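Local coordinates for putative metal binding protein (Coccidioides immitis, PDB 3CVG), which probably binds a metal ion or another small ligand in the cleft of a periplasmic-binding-protein fold, at residues I94-S99 against V241-K246; V65-L70 against G78-P83; A102-F107 against G225-D230; S149-S154 against T178-Y183. All blocks are in the same frame, centred on the assembly; numbering follows the deposited sequence.

How the contacts relate
From the N terminus, contact 2 comes first, closing the short connection between helix 63-71 and strand 77-80. Contact 1 opens at 94-99 and contact 3 at 102-107; contact 4 (149-154 with 178-183) opens and closes before contact 3 is completed at 225-230 and contact 1 at 241-246, so 4 lies within 3 and 3 within 1, without crossing. Contact 1 joins the loops after helix 83-91 and strand 234-241, contact 3 joins strand 100-111 to the loop after strand 220-224, and contact 4 pairs strands 147-149 and 180-182. Contacts 1 and 2 touch through I94 and L70, contacts 2 and 3 through I79 and F103; contact 4 touches none, its nearest atoms about 7 Å from contact 3.

Contact 1: I94-S99 against V241-K246; sequences ISESPS and VGARAK
The flat groups here are two peptide carbonyls and one carboxylate, and each is met differently. A243 N sits above the plane of the I94 carbonyl, 42° out of it and so not on a lone pair, yet the hydrogen bond from A243 N to I94 O, 3.1 Å long, is nearly straight at the hydrogen. The V241 carbonyl is approached end-on: E96 N lies close to the C=O axis, only 2.6 Å from V241 O. Together the two bonds make a single beta bridge between S95 and G242, joining two loops of the periplasmic-binding-protein fold, one running from helix 83-91 to strand 100-111, the other from strand 234-241 to helix 248-259. S95 CA adds a CH...O contact to V241 O at 3.5 Å.

Side-chain contacts are few and centre on E96. The E96 chain bends at chi2 (-88°) and crosses V241 obliquely, so that E96 CG rests 3.6 Å from V241 CG1, the branch anti to its own backbone N. Beyond the bend, the carboxylate runs alongside A243, and E96 OE1 lies 4.1 Å from A243 CB. S95 OG, anti to its carbonyl carbon, is hydrogen-bonded to S89 OG, while the I94 side chain leaves the bridge and packs on I67, L70 and K71 of helix 63-71. The methyl A243 CB lies 3.7 Å from I94 O.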
loop_
_atom_site.group_PDB
_atom_site.type_symbol
_atom_site.label_atom_id
_atom_site.label_comp_id
_atom_site.label_asym_id
_atom_site.label_seq_id
_atom_site.Cartn_x
_atom_site.Cartn_y
_atom_site.Cartn_z
ATOM N N ILE A 94 16.086 9.118 13.334
ATOM C CA ILE A 94 14.709 8.926 13.784
ATOM C C ILE A 94 14.426 7.439 13.912
ATOM O O ILE A 94 13.688 7.005 14.805
ATOM C CB ILE A 94 13.689 9.512 12.779
ATOM C CG1 ILE A 94 13.642 11.036 12.904
ATOM C CG2 ILE A 94 12.306 8.910 13.022
ATOM C CD1 ILE A 94 12.749 11.703 11.872
ATOM N N SER A 95 15.013 6.668 13.002
ATOM C CA SER A 95 14.835 5.224 12.973
ATOM C C SER A 95 16.156 4.488 13.142
ATOM O O SER A 95 17.217 4.992 12.778
ATOM C CB SER A 95 14.199 4.791 11.643
ATOM O OG SER A 95 12.892 5.315 11.485
ATOM N N GLU A 96 16.078 3.283 13.693
ATOM C CA GLU A 96 17.258 2.453 13.891
ATOM C C GLU A 96 17.658 1.874 12.544
ATOM O O GLU A 96 16.826 1.724 11.652
ATOM C CB GLU A 96 16.937 1.292 14.833
ATOM C CG GLU A 96 16.600 1.681 16.255
ATOM C CD GLU A 96 17.830 1.790 17.125
ATOM O OE1 GLU A 96 18.623 2.738 16.932
ATOM O OE2 GLU A 96 18.007 0.913 17.997
ATOM N N SER A 97 18.936 1.559 12.397
ATOM C CA SER A 97 19.425 0.947 11.173
ATOM C C SER A 97 19.577 -0.529 11.520
ATOM O O SER A 97 20.068 -0.867 12.593
ATOM C CB SER A 97 20.782 1.532 10.783
ATOM O OG SER A 97 21.255 0.972 9.569
ATOM N N PRO A 98 19.150 -1.431 10.626
ATOM C CA PRO A 98 18.538 -1.168 9.321
ATOM C C PRO A 98 17.026 -1.316 9.396
ATOM O O PRO A 98 16.469 -1.593 10.465
ATOM C CB PRO A 98 19.151 -2.248 8.453
ATOM C CG PRO A 98 19.083 -3.435 9.385
ATOM C CD PRO A 98 19.549 -2.849 10.729
ATOM N N SER A 99 16.369 -1.125 8.255
ATOM C CA SER A 99 14.922 -1.283 8.178
ATOM C C SER A 99 14.725 -2.781 7.998
ATOM O O SER A 99 15.687 -3.496 7.706
ATOM C CB SER A 99 14.355 -0.545 6.966
ATOM O OG SER A 99 14.762 -1.156 5.758
ATOM N N VAL A 241 12.199 0.628 13.303
ATOM C CA VAL A 241 12.324 0.600 14.753
ATOM C C VAL A 241 12.757 1.991 15.190
ATOM O O VAL A 241 13.819 2.475 14.794
ATOM C CB VAL A 241 13.371 -0.441 15.209
ATOM C CG1 VAL A 241 13.649 -0.294 16.699
ATOM C CG2 VAL A 241 12.862 -1.845 14.905
ATOM N N GLY A 242 11.918 2.636 15.993
ATOM C CA GLY A 242 12.221 3.973 16.463
ATOM C C GLY A 242 13.475 4.032 17.312
ATOM O O GLY A 242 13.695 3.169 18.161
ATOM N N ALA A 243 14.301 5.050 17.083
ATOM C CA ALA A 243 15.539 5.216 17.837
ATOM C C ALA A 243 15.259 5.636 19.278
ATOM O O ALA A 243 15.926 5.178 20.209
ATOM C CB ALA A 243 16.433 6.249 17.159
ATOM N N ARG A 244 14.272 6.509 19.454
ATOM C CA ARG A 244 13.898 7.014 20.773
ATOM C C ARG A 244 12.725 6.214 21.320
ATOM O O ARG A 244 12.165 6.553 22.359
ATOM C CB ARG A 244 13.485 8.487 20.670
ATOM C CG ARG A 244 14.428 9.360 19.851
ATOM C CD ARG A 244 15.799 9.454 20.488
ATOM N NE ARG A 244 15.734 10.019 21.835
ATOM C CZ ARG A 244 16.790 10.212 22.619
ATOM N NH1 ARG A 244 18.001 9.886 22.192
ATOM N NH2 ARG A 244 16.631 10.728 23.831
ATOM N N ALA A 245 12.365 5.152 20.609
ATOM C CA ALA A 245 11.243 4.304 20.982
ATOM C C ALA A 245 11.204 3.826 22.427
ATOM O O ALA A 245 12.218 3.423 23.006
ATOM C CB ALA A 245 11.176 3.100 20.049
ATOM N N LYS A 246 10.006 3.882 22.997
ATOM C CA LYS A 246 9.751 3.419 24.352
ATOM C C LYS A 246 9.558 1.922 24.117
ATOM O O LYS A 246 9.286 1.516 22.990
ATOM C CB LYS A 246 8.467 4.074 24.871
ATOM C CG LYS A 246 7.985 3.615 26.230
ATOM C CD LYS A 246 6.639 4.267 26.538
ATOM C CE LYS A 246 5.990 3.673 27.778
ATOM N NZ LYS A 246 4.612 4.211 27.990
#

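Contact 2: V65-L70 against G78-P83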
loop_
_atom_site.group_PDB
_atom_site.type_symbol
_atom_site.label_atom_id
_atom_site.label_comp_id
_atom_site.label_asym_id
_atom_site.label_seq_id
_atom_site.Cartn_x
_atom_site.Cartn_y
_atom_site.Cartn_z
ATOM N N VAL A 65 3.406 10.353 8.432
ATOM C CA VAL A 65 3.001 10.503 9.825
ATOM C C VAL A 65 3.628 9.438 10.709
ATOM O O VAL A 65 4.071 9.724 11.821
ATOM C CB VAL A 65 1.470 10.436 9.968
ATOM C CG1 VAL A 65 1.064 10.799 11.392
ATOM C CG2 VAL A 65 0.824 11.377 8.976
ATOM N N THR A 66 3.657 8.204 10.215
ATOM C CA THR A 66 4.253 7.102 10.958
ATOM C C THR A 66 5.667 7.505 11.364
ATOM O O THR A 66 6.065 7.358 12.520
ATOM C CB THR A 66 4.308 5.817 10.096
ATOM O OG1 THR A 66 2.975 5.340 9.865
ATOM C CG2 THR A 66 5.121 4.735 10.786
ATOM N N ILE A 67 6.426 8.023 10.409
ATOM C CA ILE A 67 7.789 8.447 10.694
ATOM C C ILE A 67 7.774 9.630 11.663
ATOM O O ILE A 67 8.666 9.760 12.500
ATOM C CB ILE A 67 8.530 8.815 9.393
ATOM C CG1 ILE A 67 8.711 7.552 8.542
ATOM C CG2 ILE A 67 9.875 9.463 9.714
ATOM C CD1 ILE A 67 9.265 7.795 7.154
ATOM N N ASN A 68 6.755 10.483 11.555
ATOM C CA ASN A 68 6.633 11.632 12.454
ATOM C C ASN A 68 6.370 11.128 13.870
ATOM O O ASN A 68 6.875 11.694 14.849
ATOM C CB ASN A 68 5.487 12.562 12.026
ATOM C CG ASN A 68 5.806 13.352 10.771
ATOM O OD1 ASN A 68 6.926 13.824 10.591
ATOM N ND2 ASN A 68 4.811 13.516 9.904
ATOM N N TYR A 69 5.569 10.067 13.970
ATOM C CA TYR A 69 5.255 9.465 15.259
ATOM C C TYR A 69 6.508 8.851 15.869
ATOM O O TYR A 69 6.772 9.015 17.060
ATOM C CB TYR A 69 4.189 8.373 15.112
ATOM C CG TYR A 69 2.789 8.879 14.879
ATOM C CD1 TYR A 69 2.433 10.189 15.197
ATOM C CD2 TYR A 69 1.802 8.028 14.387
ATOM C CE1 TYR A 69 1.129 10.636 15.033
ATOM C CE2 TYR A 69 0.495 8.462 14.222
ATOM C CZ TYR A 69 0.165 9.766 14.545
ATOM O OH TYR A 69 -1.131 10.198 14.384
ATOM N N LEU A 70 7.273 8.132 15.053
ATOM C CA LEU A 70 8.499 7.505 15.535
ATOM C C LEU A 70 9.433 8.591 16.049
ATOM O O LEU A 70 10.150 8.397 17.030
ATOM C CB LEU A 70 9.183 6.722 14.410
ATOM C CG LEU A 70 8.429 5.497 13.881
ATOM C CD1 LEU A 70 9.087 5.005 12.599
ATOM C CD2 LEU A 70 8.415 4.399 14.939
ATOM N N GLY A 78 6.957 1.178 12.925
ATOM C CA GLY A 78 6.086 1.629 11.864
ATOM C C GLY A 78 6.306 0.821 10.609
ATOM O O GLY A 78 7.444 0.566 10.211
ATOM N N ILE A 79 5.214 0.388 9.997
ATOM C CA ILE A 79 5.315 -0.356 8.757
ATOM C C ILE A 79 5.083 0.717 7.706
ATOM O O ILE A 79 4.013 1.329 7.637
ATOM C CB ILE A 79 4.253 -1.460 8.658
ATOM C CG1 ILE A 79 4.451 -2.462 9.798
ATOM C CG2 ILE A 79 4.367 -2.172 7.310
ATOM C CD1 ILE A 79 3.488 -3.629 9.771
ATOM N N THR A 80 6.107 0.958 6.902
ATOM C CA THR A 80 6.042 1.989 5.887
ATOM C C THR A 80 6.112 1.454 4.461
ATOM O O THR A 80 6.454 0.289 4.234
ATOM C CB THR A 80 7.164 3.006 6.133
ATOM O OG1 THR A 80 8.421 2.321 6.215
ATOM C CG2 THR A 80 6.929 3.728 7.449
ATOM N N TYR A 81 5.790 2.322 3.505
ATOM C CA TYR A 81 5.781 1.958 2.098
ATOM C C TYR A 81 6.620 2.890 1.227
ATOM O O TYR A 81 6.230 3.205 0.101
ATOM C CB TYR A 81 4.344 1.962 1.591
ATOM C CG TYR A 81 3.393 1.147 2.442
ATOM C CD1 TYR A 81 3.126 -0.182 2.144
ATOM C CD2 TYR A 81 2.747 1.721 3.543
ATOM C CE1 TYR A 81 2.232 -0.926 2.912
ATOM C CE2 TYR A 81 1.854 0.986 4.318
ATOM C CZ TYR A 81 1.600 -0.333 3.995
ATOM O OH TYR A 81 0.696 -1.049 4.737
ATOM N N SER A 82 7.762 3.336 1.737
ATOM C CA SER A 82 8.623 4.220 0.956
ATOM C C SER A 82 10.102 4.028 1.302
ATOM O O SER A 82 10.604 4.615 2.259
ATOM C CB SER A 82 8.229 5.685 1.184
ATOM O OG SER A 82 9.093 6.561 0.471
ATOM N N PRO A 83 10.813 3.188 0.532
ATOM C CA PRO A 83 12.239 2.942 0.784
ATOM C C PRO A 83 13.078 4.217 0.949
ATOM O O PRO A 83 13.968 4.276 1.804
ATOM C CB PRO A 83 12.659 2.120 -0.431
ATOM C CG PRO A 83 11.445 1.284 -0.684
ATOM C CD PRO A 83 10.307 2.293 -0.530
HETATM O O HOH W 1 2.530 3.719 7.385
#
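This is a helix packed on a strand, buried in the lobe that holds the start of the chain: helix 63-71 carries the chain from strand 55-60 to strand 77-80, both of which run parallel to strand 20-26 between them. The segment axes approach to 8.6 Å and run roughly antiparallel, 151° apart.

T66 carries the interface. T66 CG2, anti to the backbone N, presses to 3.4 Å from G78 CA, tighter than usual for two carbons; the absence of a side chain on G78 lets the helix come this close. The same T66 methyl meets T80 CG2 obliquely at 3.9 Å. T80 can offer that methyl because its OG1 takes the crowded position between backbone N and carbonyl carbon (chi1 54°), from which it hydrogen-bonds E86 OE2. One turn on, L70 CD2 covers G78 N at 4.1 Å, and I67 CG1 makes a looser approach to T80 CG2, 4.4 Å.

I79 points away from the helix, but its carbonyl is reached through water: a water donates to I79 O at 2.8 Å and lies 3.0 Å from T66 OG1, which also bonds S61 OG and D62 O. T66 thus works in two ways, its methyl making the tight apolar contact while its hydroxyl, gripped by S61 OG and D62 O, provides the water-mediated polar link between helix and strand.

Contact 3: A102-F107 against G225-D230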
loop_
_atom_site.group_PDB
_atom_site.type_symbol
_atom_site.label_atom_id
_atom_site.label_comp_id
_atom_site.label_asym_id
_atom_site.label_seq_id
_atom_site.Cartn_x
_atom_site.Cartn_y
_atom_site.Cartn_z
ATOM N N ALA A 102 9.234 -6.402 5.516
ATOM C CA ALA A 102 8.131 -7.153 6.128
ATOM C C ALA A 102 7.294 -8.003 5.171
ATOM O O ALA A 102 7.086 -9.195 5.405
ATOM C CB ALA A 102 7.219 -6.192 6.883
ATOM N N PHE A 103 6.782 -7.382 4.114
ATOM C CA PHE A 103 5.979 -8.104 3.144
ATOM C C PHE A 103 5.863 -7.321 1.843
ATOM O O PHE A 103 6.327 -6.183 1.751
ATOM C CB PHE A 103 4.590 -8.428 3.725
ATOM C CG PHE A 103 3.767 -7.221 4.085
ATOM C CD1 PHE A 103 2.985 -6.578 3.126
ATOM C CD2 PHE A 103 3.762 -6.732 5.389
ATOM C CE1 PHE A 103 2.214 -5.474 3.462
ATOM C CE2 PHE A 103 2.990 -5.623 5.736
ATOM C CZ PHE A 103 2.215 -4.995 4.767
ATOM N N ARG A 104 5.264 -7.946 0.836
ATOM C CA ARG A 104 5.105 -7.311 -0.466
ATOM C C ARG A 104 3.637 -7.202 -0.877
ATOM O O ARG A 104 2.926 -8.206 -0.995
ATOM C CB ARG A 104 5.906 -8.086 -1.526
ATOM C CG ARG A 104 7.437 -7.906 -1.406
ATOM C CD ARG A 104 8.242 -8.836 -2.341
ATOM N NE ARG A 104 8.189 -10.238 -1.910
ATOM C CZ ARG A 104 8.864 -11.235 -2.485
ATOM N NH1 ARG A 104 9.657 -11.006 -3.526
ATOM N NH2 ARG A 104 8.741 -12.473 -2.020
ATOM N N ASP A 105 3.190 -5.964 -1.070
ATOM C CA ASP A 105 1.825 -5.689 -1.493
ATOM C C ASP A 105 1.910 -5.402 -2.991
ATOM O O ASP A 105 3.008 -5.286 -3.539
ATOM C CB ASP A 105 1.275 -4.485 -0.720
ATOM C CG ASP A 105 -0.156 -4.135 -1.114
ATOM O OD1 ASP A 105 -0.897 -5.031 -1.571
ATOM O OD2 ASP A 105 -0.542 -2.959 -0.942
ATOM N N HIS A 106 0.771 -5.293 -3.664
ATOM C CA HIS A 106 0.799 -5.050 -5.099
ATOM C C HIS A 106 -0.258 -4.054 -5.565
ATOM O O HIS A 106 -1.400 -4.086 -5.110
ATOM C CB HIS A 106 0.625 -6.371 -5.858
ATOM C CG HIS A 106 1.532 -7.466 -5.379
ATOM N ND1 HIS A 106 1.229 -8.264 -4.296
ATOM C CD2 HIS A 106 2.766 -7.847 -5.793
ATOM C CE1 HIS A 106 2.234 -9.088 -4.062
ATOM N NE2 HIS A 106 3.180 -8.854 -4.955
ATOM N N PHE A 107 0.144 -3.158 -6.460
ATOM C CA PHE A 107 -0.771 -2.170 -7.030
ATOM C C PHE A 107 -1.296 -2.774 -8.338
ATOM O O PHE A 107 -0.720 -3.732 -8.864
ATOM C CB PHE A 107 -0.024 -0.864 -7.362
ATOM C CG PHE A 107 0.351 -0.033 -6.153
ATOM C CD1 PHE A 107 -0.626 0.605 -5.396
ATOM C CD2 PHE A 107 1.691 0.143 -5.801
ATOM C CE1 PHE A 107 -0.278 1.414 -4.305
ATOM C CE2 PHE A 107 2.050 0.946 -4.714
ATOM C CZ PHE A 107 1.061 1.584 -3.965
ATOM N N GLY A 225 0.742 -5.779 -10.289
ATOM C CA GLY A 225 2.141 -5.817 -9.911
ATOM C C GLY A 225 2.634 -7.221 -9.593
ATOM O O GLY A 225 1.900 -8.026 -9.026
ATOM N N THR A 226 3.870 -7.514 -9.980
ATOM C CA THR A 226 4.474 -8.817 -9.703
ATOM C C THR A 226 5.421 -8.611 -8.532
ATOM O O THR A 226 5.456 -7.531 -7.943
ATOM C CB THR A 226 5.311 -9.342 -10.896
ATOM O OG1 THR A 226 6.409 -8.459 -11.137
ATOM C CG2 THR A 226 4.463 -9.443 -12.147
ATOM N N ASN A 227 6.194 -9.636 -8.191
ATOM C CA ASN A 227 7.145 -9.504 -7.095
ATOM C C ASN A 227 8.539 -9.148 -7.583
ATOM O O ASN A 227 9.478 -9.097 -6.794
ATOM C CB ASN A 227 7.200 -10.788 -6.260
ATOM C CG ASN A 227 5.990 -10.944 -5.373
ATOM O OD1 ASN A 227 5.724 -10.103 -4.516
ATOM N ND2 ASN A 227 5.242 -12.014 -5.577
ATOM N N ASP A 228 8.688 -8.918 -8.882
ATOM C CA ASP A 228 9.995 -8.536 -9.400
ATOM C C ASP A 228 10.382 -7.238 -8.704
ATOM O O ASP A 228 9.571 -6.314 -8.604
ATOM C CB ASP A 228 9.949 -8.339 -10.913
ATOM C CG ASP A 228 9.667 -9.632 -11.661
ATOM O OD1 ASP A 228 10.022 -10.712 -11.136
ATOM O OD2 ASP A 228 9.102 -9.570 -12.779
ATOM N N ALA A 229 11.620 -7.178 -8.222
ATOM C CA ALA A 229 12.122 -6.020 -7.493
ATOM C C ALA A 229 11.964 -4.665 -8.171
ATOM O O ALA A 229 11.763 -3.658 -7.493
ATOM C CB ALA A 229 13.591 -6.241 -7.125
ATOM N N ASP A 230 12.068 -4.626 -9.494
ATOM C CA ASP A 230 11.954 -3.360 -10.200
ATOM C C ASP A 230 10.592 -3.087 -10.835
ATOM O O ASP A 230 10.444 -2.138 -11.601
ATOM C CB ASP A 230 13.047 -3.250 -11.268
ATOM C CG ASP A 230 14.448 -3.243 -10.672
ATOM O OD1 ASP A 230 14.652 -2.621 -9.604
ATOM O OD2 ASP A 230 15.350 -3.854 -11.277
HETATM O O HOH W 2 10.860 -8.551 -4.590
#
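G225 begins the segment by extending the pairing of strand 220-224 with strand 100-111: its N donates to F107 O at 2.9 Å, nearly along the C=O axis. Strand 100-111 also pairs with strand 234-241, and the loop 225-230 leads from one partner strand to the other, consistent with the interlobe connection of a periplasmic-binding-protein fold. G225 O lies obliquely to the H106 ring, 3.4 Å from H106 CD2. T226 O sits in that ring's plane at the CD2 edge, buried and without a polar partner in the model, while T226 OG1 accepts from D228 N in an ST turn and bonds D231 OD2.

N227 is the main grip. H106 NE2 donates to N227 OD1 at 2.9 Å, the oxygen lying in the ring plane but the donor 54° out of the amide plane. N227 OD1 lies over one face of the R104 guanidinium, 3.6 Å from R104 NE, where the positive charge probably stabilises the oxygen's partial negative charge. N227 ND2 bonds S280 OG, fixing the amide's turn, and R104 NH2 bonds P281 O. At the guanidinium edge, a water accepts from R104 NH1 at 2.9 Å and donates to N227 O at 2.7 Å.

Contact 4: S149-S154 against T178-Y183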
loop_
_atom_site.group_PDB
_atom_site.type_symbol
_atom_site.label_atom_id
_atom_site.label_comp_id
_atom_site.label_asym_id
_atom_site.label_seq_id
_atom_site.Cartn_x
_atom_site.Cartn_y
_atom_site.Cartn_z
ATOM N N SER A 149 -7.909 9.708 -9.456
ATOM C CA SER A 149 -6.837 9.878 -8.485
ATOM C C SER A 149 -7.425 10.193 -7.112
ATOM O O SER A 149 -8.299 11.055 -6.979
ATOM C CB SER A 149 -5.897 11.010 -8.925
ATOM O OG SER A 149 -5.042 11.425 -7.869
ATOM N N ARG A 150 -6.957 9.487 -6.089
ATOM C CA ARG A 150 -7.426 9.743 -4.734
ATOM C C ARG A 150 -6.906 11.100 -4.233
ATOM O O ARG A 150 -7.435 11.650 -3.262
ATOM C CB ARG A 150 -7.016 8.600 -3.810
ATOM C CG ARG A 150 -7.902 7.361 -4.004
ATOM C CD ARG A 150 -7.367 6.155 -3.253
ATOM N NE ARG A 150 -7.142 6.456 -1.845
ATOM C CZ ARG A 150 -6.255 5.826 -1.085
ATOM N NH1 ARG A 150 -5.513 4.854 -1.599
ATOM N NH2 ARG A 150 -6.097 6.182 0.184
ATOM N N TYR A 151 -5.867 11.619 -4.894
ATOM C CA TYR A 151 -5.311 12.956 -4.602
ATOM C C TYR A 151 -5.268 13.237 -3.102
ATOM O O TYR A 151 -5.701 14.305 -2.643
ATOM C CB TYR A 151 -6.208 14.002 -5.299
ATOM C CG TYR A 151 -5.489 15.219 -5.855
ATOM C CD1 TYR A 151 -4.564 15.092 -6.883
ATOM C CD2 TYR A 151 -5.749 16.498 -5.358
ATOM C CE1 TYR A 151 -3.909 16.200 -7.405
ATOM C CE2 TYR A 151 -5.108 17.611 -5.877
ATOM C CZ TYR A 151 -4.191 17.457 -6.898
ATOM O OH TYR A 151 -3.582 18.561 -7.441
ATOM N N ASP A 152 -4.730 12.289 -2.341
ATOM C CA ASP A 152 -4.716 12.394 -0.886
ATOM C C ASP A 152 -3.366 12.120 -0.222
ATOM O O ASP A 152 -3.327 11.811 0.968
ATOM C CB ASP A 152 -5.750 11.410 -0.331
ATOM C CG ASP A 152 -5.418 9.975 -0.701
ATOM O OD1 ASP A 152 -4.443 9.785 -1.461
ATOM O OD2 ASP A 152 -6.112 9.038 -0.253
ATOM N N LYS A 153 -2.273 12.219 -0.980
ATOM C CA LYS A 153 -0.942 12.004 -0.426
ATOM C C LYS A 153 -0.663 10.554 -0.008
ATOM O O LYS A 153 0.379 10.270 0.576
ATOM C CB LYS A 153 -0.722 12.927 0.785
ATOM C CG LYS A 153 -0.271 14.370 0.447
ATOM C CD LYS A 153 -0.250 15.242 1.711
ATOM C CE LYS A 153 0.663 16.483 1.585
ATOM N NZ LYS A 153 0.223 17.524 0.613
ATOM N N SER A 154 -1.582 9.644 -0.315
ATOM C CA SER A 154 -1.406 8.238 0.053
ATOM C C SER A 154 -0.399 7.523 -0.842
ATOM O O SER A 154 0.015 8.045 -1.873
ATOM C CB SER A 154 -2.742 7.504 -0.044
ATOM O OG SER A 154 -3.172 7.436 -1.396
ATOM N N THR A 178 -8.495 17.990 -17.364
ATOM C CA THR A 178 -9.810 17.727 -16.806
ATOM C C THR A 178 -10.197 16.264 -16.694
ATOM O O THR A 178 -11.097 15.934 -15.918
ATOM C CB THR A 178 -10.930 18.511 -17.574
ATOM O OG1 THR A 178 -10.985 18.088 -18.938
ATOM C CG2 THR A 178 -10.641 20.005 -17.528
ATOM N N TRP A 179 -9.539 15.397 -17.464
ATOM C CA TRP A 179 -9.798 13.957 -17.385
ATOM C C TRP A 179 -9.108 13.334 -16.147
ATOM O O TRP A 179 -9.330 12.159 -15.818
ATOM C CB TRP A 179 -9.310 13.250 -18.652
ATOM C CG TRP A 179 -7.936 13.666 -19.119
ATOM C CD1 TRP A 179 -7.645 14.621 -20.047
ATOM C CD2 TRP A 179 -6.680 13.119 -18.701
ATOM N NE1 TRP A 179 -6.285 14.700 -20.241
ATOM C CE2 TRP A 179 -5.667 13.788 -19.427
ATOM C CE3 TRP A 179 -6.307 12.129 -17.783
ATOM C CZ2 TRP A 179 -4.308 13.498 -19.265
ATOM C CZ3 TRP A 179 -4.956 11.840 -17.618
ATOM C CH2 TRP A 179 -3.972 12.522 -18.356
ATOM N N TYR A 180 -8.260 14.116 -15.478
ATOM C CA TYR A 180 -7.567 13.655 -14.272
ATOM C C TYR A 180 -8.577 13.950 -13.171
ATOM O O TYR A 180 -8.691 15.084 -12.689
ATOM C CB TYR A 180 -6.268 14.443 -14.059
ATOM C CG TYR A 180 -5.384 13.911 -12.943
ATOM C CD1 TYR A 180 -4.709 12.688 -13.070
ATOM C CD2 TYR A 180 -5.201 14.641 -11.770
ATOM C CE1 TYR A 180 -3.869 12.215 -12.048
ATOM C CE2 TYR A 180 -4.372 14.176 -10.749
ATOM C CZ TYR A 180 -3.706 12.967 -10.891
ATOM O OH TYR A 180 -2.878 12.517 -9.874
ATOM N N HIS A 181 -9.312 12.908 -12.798
ATOM C CA HIS A 181 -10.393 12.981 -11.828
ATOM C C HIS A 181 -10.022 12.786 -10.364
ATOM O O HIS A 181 -9.608 11.700 -9.946
ATOM C CB HIS A 181 -11.466 11.958 -12.225
ATOM C CG HIS A 181 -12.654 11.930 -11.310
ATOM N ND1 HIS A 181 -13.462 10.819 -11.181
ATOM C CD2 HIS A 181 -13.164 12.865 -10.479
ATOM C CE1 HIS A 181 -14.417 11.074 -10.301
ATOM N NE2 HIS A 181 -14.259 12.309 -9.861
ATOM N N GLN A 182 -10.201 13.856 -9.598
ATOM C CA GLN A 182 -9.919 13.862 -8.174
ATOM C C GLN A 182 -11.136 13.386 -7.403
ATOM O O GLN A 182 -12.158 14.070 -7.364
ATOM C CB GLN A 182 -9.560 15.279 -7.708
ATOM C CG GLN A 182 -8.227 15.802 -8.229
ATOM C CD GLN A 182 -7.945 17.230 -7.770
ATOM O OE1 GLN A 182 -8.392 17.660 -6.702
ATOM N NE2 GLN A 182 -7.183 17.961 -8.566
ATOM N N TYR A 183 -11.029 12.214 -6.791
ATOM C CA TYR A 183 -12.121 11.665 -5.987
ATOM C C TYR A 183 -11.426 11.308 -4.671
ATOM O O TYR A 183 -10.862 10.218 -4.522
ATOM C CB TYR A 183 -12.692 10.421 -6.661
ATOM C CG TYR A 183 -13.923 9.870 -5.978
ATOM C CD1 TYR A 183 -15.165 10.511 -6.093
ATOM C CD2 TYR A 183 -13.847 8.721 -5.193
ATOM C CE1 TYR A 183 -16.304 10.009 -5.434
ATOM C CE2 TYR A 183 -14.976 8.215 -4.534
ATOM C CZ TYR A 183 -16.195 8.862 -4.659
ATOM O OH TYR A 183 -17.301 8.356 -4.010
#
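S149 and Q182 form a parallel bridge, fastened by S149 N to H181 O at 2.7 Å and by Y183 N to S149 O at 3.0 Å. Y151 follows with left-handed backbone angles and an unusual chi1 of -145°, which lays its ring against the Q182 side chain. Extended beyond CG, that chain puts Q182 CG over the Y151 face, 3.9 Å from the centroid in a CH-pi contact, and its amide stacks on the ring, planes 17° apart. Q182 NE2 is held by Y176 OH. Y180, with CG anti to its backbone N (chi1 -172°), brings its ring edge to Y151, Y180 CE2 lying 3.9 Å from Y151 CE1. Y180 OH is 3.1 Å from S149 OG, and the E160 carboxylate hydrogen-bonds both hydroxyls.

R150, bent at chi3, makes a 2.9 Å salt bridge from NH2 to D152 OD2. D152 OD1 receives S154 N in an Asx turn and S154 OG on its syn lone pair, placing S154 to N-cap helix 155-166. A strand end leading into a capped helix, the R150 side chain about 3 Å (nearest atoms) from the calcium ion, is consistent with the cleft wall of a periplasmic binding protein.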